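Local coordinates for DNA/pantothenate metabolism flavoprotein (Streptomyces sparsogenes DSM 40356, PDB 7CFU) that binds flavin mononucleotide and, as an FMN-dependent cysteine decarboxylase, probably carries out the oxidative decarboxylation of a cysteine residue in a biosynthetic pathway, at residues V22-G27 / V101-P106; E52-M57 / V93-W98. All coordinates share one frame; numbering follows the deposited sequence.

Contact 1 (V22-G27 / V101-P106)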
# COMPACT_ATOMS: atom_id res chain seq x y z
N VAL A 22 37.29 -14.63 -20.32
CA VAL A 22 36.11 -14.47 -21.16
C VAL A 22 34.94 -14.03 -20.29
O VAL A 22 34.63 -14.66 -19.27
CB VAL A 22 35.79 -15.78 -21.91
CG1 VAL A 22 34.51 -15.64 -22.72
CG2 VAL A 22 36.95 -16.16 -22.82
N ARG A 23 34.29 -12.94 -20.69
CA ARG A 23 33.16 -12.40 -19.93
C ARG A 23 31.88 -13.05 -20.45
O ARG A 23 31.47 -12.81 -21.60
CB ARG A 23 33.12 -10.88 -20.05
CG ARG A 23 34.34 -10.23 -19.41
CD ARG A 23 34.44 -8.74 -19.66
NE ARG A 23 34.48 -8.39 -21.07
CZ ARG A 23 34.59 -7.14 -21.52
NH1 ARG A 23 34.69 -6.13 -20.66
NH2 ARG A 23 34.61 -6.90 -22.83
N LEU A 24 31.26 -13.88 -19.62
CA LEU A 24 30.07 -14.63 -20.02
C LEU A 24 28.82 -13.95 -19.48
O LEU A 24 28.65 -13.84 -18.26
CB LEU A 24 30.17 -16.08 -19.52
CG LEU A 24 28.94 -16.97 -19.68
CD1 LEU A 24 28.60 -17.13 -21.15
CD2 LEU A 24 29.22 -18.32 -19.05
N LEU A 25 27.96 -13.49 -20.39
CA LEU A 25 26.64 -12.98 -20.03
C LEU A 25 25.61 -14.08 -20.24
O LEU A 25 25.54 -14.68 -21.32
CB LEU A 25 26.29 -11.75 -20.87
CG LEU A 25 25.00 -11.02 -20.49
CD1 LEU A 25 25.03 -10.52 -19.06
CD2 LEU A 25 24.75 -9.87 -21.45
N TRP A 26 24.81 -14.33 -19.21
CA TRP A 26 23.95 -15.52 -19.13
C TRP A 26 22.51 -15.10 -18.88
O TRP A 26 22.18 -14.64 -17.78
CB TRP A 26 24.47 -16.44 -18.03
CG TRP A 26 23.73 -17.69 -17.80
CD1 TRP A 26 22.65 -18.16 -18.49
CD2 TRP A 26 24.00 -18.65 -16.77
NE1 TRP A 26 22.22 -19.36 -17.94
CE2 TRP A 26 23.04 -19.68 -16.90
CE3 TRP A 26 24.96 -18.75 -15.77
CZ2 TRP A 26 23.03 -20.79 -16.06
CZ3 TRP A 26 24.94 -19.84 -14.93
CH2 TRP A 26 23.98 -20.85 -15.08
N GLY A 27 21.64 -15.27 -19.88
CA GLY A 27 20.22 -14.96 -19.72
C GLY A 27 19.40 -16.17 -19.31
O GLY A 27 19.58 -17.27 -19.84
N VAL A 101 30.73 -13.63 -24.49
CA VAL A 101 29.83 -14.70 -24.92
C VAL A 101 28.46 -14.43 -24.30
O VAL A 101 28.37 -13.95 -23.17
CB VAL A 101 30.36 -16.09 -24.49
CG1 VAL A 101 29.31 -17.18 -24.76
CG2 VAL A 101 31.66 -16.42 -25.19
N LEU A 102 27.40 -14.71 -25.06
CA LEU A 102 26.03 -14.60 -24.57
C LEU A 102 25.40 -15.99 -24.61
O LEU A 102 25.35 -16.62 -25.67
CB LEU A 102 25.21 -13.62 -25.42
CG LEU A 102 23.70 -13.52 -25.14
CD1 LEU A 102 23.42 -13.13 -23.69
CD2 LEU A 102 23.01 -12.56 -26.10
N VAL A 103 24.92 -16.45 -23.46
CA VAL A 103 24.24 -17.73 -23.36
C VAL A 103 22.84 -17.50 -22.80
O VAL A 103 22.69 -16.90 -21.74
CB VAL A 103 25.02 -18.71 -22.46
CG1 VAL A 103 24.18 -19.95 -22.18
CG2 VAL A 103 26.36 -19.08 -23.09
N ILE A 104 21.84 -17.99 -23.52
CA ILE A 104 20.46 -17.98 -23.06
C ILE A 104 20.12 -19.41 -22.66
O ILE A 104 19.96 -20.29 -23.52
CB ILE A 104 19.51 -17.46 -24.15
CG1 ILE A 104 20.09 -16.22 -24.82
CG2 ILE A 104 18.14 -17.16 -23.56
CD1 ILE A 104 20.24 -15.06 -23.89
N LEU A 105 20.01 -19.66 -21.35
CA LEU A 105 19.85 -21.02 -20.87
C LEU A 105 19.18 -21.02 -19.50
O LEU A 105 19.77 -20.54 -18.53
CB LEU A 105 21.22 -21.72 -20.78
CG LEU A 105 21.32 -23.22 -20.45
CD1 LEU A 105 22.67 -23.75 -20.93
CD2 LEU A 105 21.11 -23.54 -18.97
N PRO A 106 17.96 -21.56 -19.37
CA PRO A 106 17.14 -22.05 -20.47
C PRO A 106 16.45 -20.91 -21.20
O PRO A 106 16.19 -19.86 -20.61
CB PRO A 106 16.10 -22.92 -19.77
CG PRO A 106 15.92 -22.22 -18.44
CD PRO A 106 17.30 -21.73 -18.06
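Leu24, Leu25, Trp26 and Gly27 pair in parallel register with Val101, Leu102, Val103 and Ile104. The two strand axes come within 4.6 Å and cross at 22°. Five backbone hydrogen bonds join them. They start with Val101 N to Arg23 O and end with Leu105 N to Gly27 O. The shortest runs from Gly27 N to Val103 O, at 2.7 Å. Three CA-H...O contacts, given by Leu102, Trp26 and Ile104, lie among these bonds.

Leu24, Trp26, Val101 and Val103 share one face of the sheet. Leu24 CD1 touches both valines, 3.5 Å from Val103 CG2 and 3.7 Å from Val101 CG1. On the other face, Leu25 and Leu102 lie side by side and point the same way, with CG of Leu25 4.1 Å from CD1 of Leu102.

The indole of Trp26 adds a sixth hydrogen bond. With CG anti to the backbone N (chi1 180°), the ring swings toward the strand 101-105. Its NE1 donates to Leu105 O at 2.8 Å, with 163° at the hydrogen. The oxygen lies close to the ring plane, and the N-H meets a lone pair in the carbonyl plane. A phenylalanine here would probably leave Leu105 O without this donor, just before the cis peptide bond to Pro106. Helix 37-48 packs on the Trp26 side chain through Val37, Val40 and Leu44.

The contact joins two neighbouring inner strands of the parallel flavoprotein sheet. Its chemistry is a buried apolar layer on each face, with a side-chain N-H satisfying the carbonyl where the chain turns a corner.

Contact 2 (E52-M57 / V93-W98)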
# COMPACT_ATOMS: atom_id res chain seq x y z
N GLU A 52 34.27 -14.50 -14.79
CA GLU A 52 33.33 -13.38 -14.73
C GLU A 52 32.03 -13.79 -15.42
O GLU A 52 32.00 -13.95 -16.65
CB GLU A 52 33.91 -12.12 -15.37
CG GLU A 52 35.11 -11.52 -14.66
CD GLU A 52 35.61 -10.25 -15.32
OE1 GLU A 52 35.06 -9.84 -16.37
OE2 GLU A 52 36.58 -9.65 -14.81
N ILE A 53 30.98 -13.99 -14.63
CA ILE A 53 29.67 -14.39 -15.13
C ILE A 53 28.63 -13.43 -14.57
O ILE A 53 28.53 -13.27 -13.35
CB ILE A 53 29.33 -15.84 -14.72
CG1 ILE A 53 30.38 -16.81 -15.26
CG2 ILE A 53 27.93 -16.22 -15.20
CD1 ILE A 53 30.18 -18.22 -14.77
N ARG A 54 27.88 -12.77 -15.46
CA ARG A 54 26.76 -11.91 -15.07
C ARG A 54 25.46 -12.44 -15.67
O ARG A 54 25.43 -12.86 -16.83
CB ARG A 54 26.98 -10.47 -15.54
CG ARG A 54 28.18 -9.78 -14.91
CD ARG A 54 28.30 -8.33 -15.36
NE ARG A 54 29.40 -7.65 -14.69
CZ ARG A 54 29.32 -7.08 -13.49
NH1 ARG A 54 28.18 -7.09 -12.81
NH2 ARG A 54 30.39 -6.49 -12.97
N THR A 55 24.39 -12.44 -14.88
CA THR A 55 23.11 -13.01 -15.27
C THR A 55 22.03 -11.94 -15.46
O THR A 55 22.03 -10.90 -14.80
CB THR A 55 22.61 -14.02 -14.24
OG1 THR A 55 22.53 -13.40 -12.96
CG2 THR A 55 23.55 -15.23 -14.18
N VAL A 56 21.13 -12.22 -16.41
CA VAL A 56 19.92 -11.44 -16.65
C VAL A 56 18.74 -12.41 -16.60
O VAL A 56 18.76 -13.44 -17.28
CB VAL A 56 19.96 -10.71 -18.01
CG1 VAL A 56 18.69 -9.89 -18.23
CG2 VAL A 56 21.17 -9.83 -18.11
N MET A 57 17.74 -12.10 -15.78
CA MET A 57 16.54 -12.91 -15.66
C MET A 57 15.34 -12.17 -16.25
O MET A 57 15.20 -10.96 -16.07
CB MET A 57 16.23 -13.26 -14.20
CG MET A 57 17.34 -14.00 -13.48
SD MET A 57 16.80 -14.48 -11.84
CE MET A 57 15.85 -15.95 -12.19
N VAL A 93 22.75 -1.69 -23.13
CA VAL A 93 24.00 -1.25 -23.74
C VAL A 93 25.20 -1.70 -22.91
O VAL A 93 26.18 -2.24 -23.44
CB VAL A 93 24.00 0.28 -23.94
CG1 VAL A 93 25.35 0.76 -24.45
CG2 VAL A 93 22.87 0.70 -24.90
N ALA A 94 25.13 -1.49 -21.59
CA ALA A 94 26.26 -1.86 -20.74
C ALA A 94 26.49 -3.36 -20.76
O ALA A 94 27.62 -3.83 -20.90
CB ALA A 94 26.05 -1.34 -19.31
N LEU A 95 25.42 -4.15 -20.60
CA LEU A 95 25.59 -5.60 -20.63
C LEU A 95 25.96 -6.09 -22.02
O LEU A 95 26.79 -7.00 -22.16
CB LEU A 95 24.32 -6.29 -20.13
CG LEU A 95 24.02 -6.05 -18.65
CD1 LEU A 95 22.61 -6.51 -18.33
CD2 LEU A 95 25.03 -6.79 -17.79
N GLY A 96 25.37 -5.51 -23.06
CA GLY A 96 25.70 -5.94 -24.42
C GLY A 96 27.15 -5.68 -24.77
O GLY A 96 27.80 -6.50 -25.43
N ALA A 97 27.69 -4.54 -24.34
CA ALA A 97 29.10 -4.26 -24.61
C ALA A 97 30.02 -5.10 -23.74
O ALA A 97 31.15 -5.41 -24.15
CB ALA A 97 29.38 -2.77 -24.39
N TRP A 98 29.59 -5.46 -22.53
CA TRP A 98 30.46 -6.22 -21.63
C TRP A 98 30.64 -7.67 -22.07
O TRP A 98 31.70 -8.25 -21.85
CB TRP A 98 29.89 -6.14 -20.22
CG TRP A 98 30.61 -6.96 -19.19
CD1 TRP A 98 31.66 -6.54 -18.42
CD2 TRP A 98 30.33 -8.31 -18.80
NE1 TRP A 98 32.05 -7.56 -17.58
CE2 TRP A 98 31.25 -8.65 -17.79
CE3 TRP A 98 29.40 -9.26 -19.21
CZ2 TRP A 98 31.26 -9.91 -17.18
CZ3 TRP A 98 29.41 -10.51 -18.60
CH2 TRP A 98 30.34 -10.82 -17.60
O HOH W 1 34.41 -7.38 -15.80
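Glu52 reaches Trp98 in two ways. Its CB lies 3.9 Å from Trp98 CZ2, and its carboxylate is turned only 15° from the indole plane. A water bridges the two polar ends: it donates to Glu52 OE1 at 2.6 Å and accepts from Trp98 NE1 at 3.0 Å. This water sits at the ring edge, in plane.

Ile53 points away from helix 93-98 and packs on helix 37-48. Arg54 crosses one face of the indole. Its chain is extended from CG to NE, which carries the methylenes across the ring. CD stands 3.7 Å from the centroid of the six-membered ring, almost on its normal, as a CH-pi contact. The guanidinium is turned 81° to the indole, and its cation-pi attraction is weak at most. The aliphatic stem therefore does most of the touching.

Further along, Val56 CG2 packs on Leu95 CD1 at 3.6 Å. Leu95 and Trp98 are one helical turn apart, and both point toward the strand. No direct hydrogen bond crosses the contact.

A helix laid over a parallel sheet in this way, its axis 10.9 Å from an outermost strand of the chain, is typical of the Rossmann-like alpha/beta fold of this flavoprotein family.

In the fold
The centres of contacts 1 and 2 are about 8 Å apart, and both reach one five-stranded parallel sheet of order 2-1-3-4-5. Strand 23-28 lies between strands 52-57 and 101-107. Along the chain the order is 22-27, 52-57, 93-98, 101-106, so both segments of contact 2 fall between those of contact 1. Helix 91-98 leads directly into strand 101-107. Backbone bonds of Trp26 to Arg54 and Val56 probably tie the contacts together, and Arg23 packs against Glu52 and Trp98. Contact 1 thus lies within the sheet, and contact 2 packs a helix against strand 52-57. The C-terminal end of contact 1 approaches the flavin: the side chain of Pro106 is about 6 Å from a bound FMN.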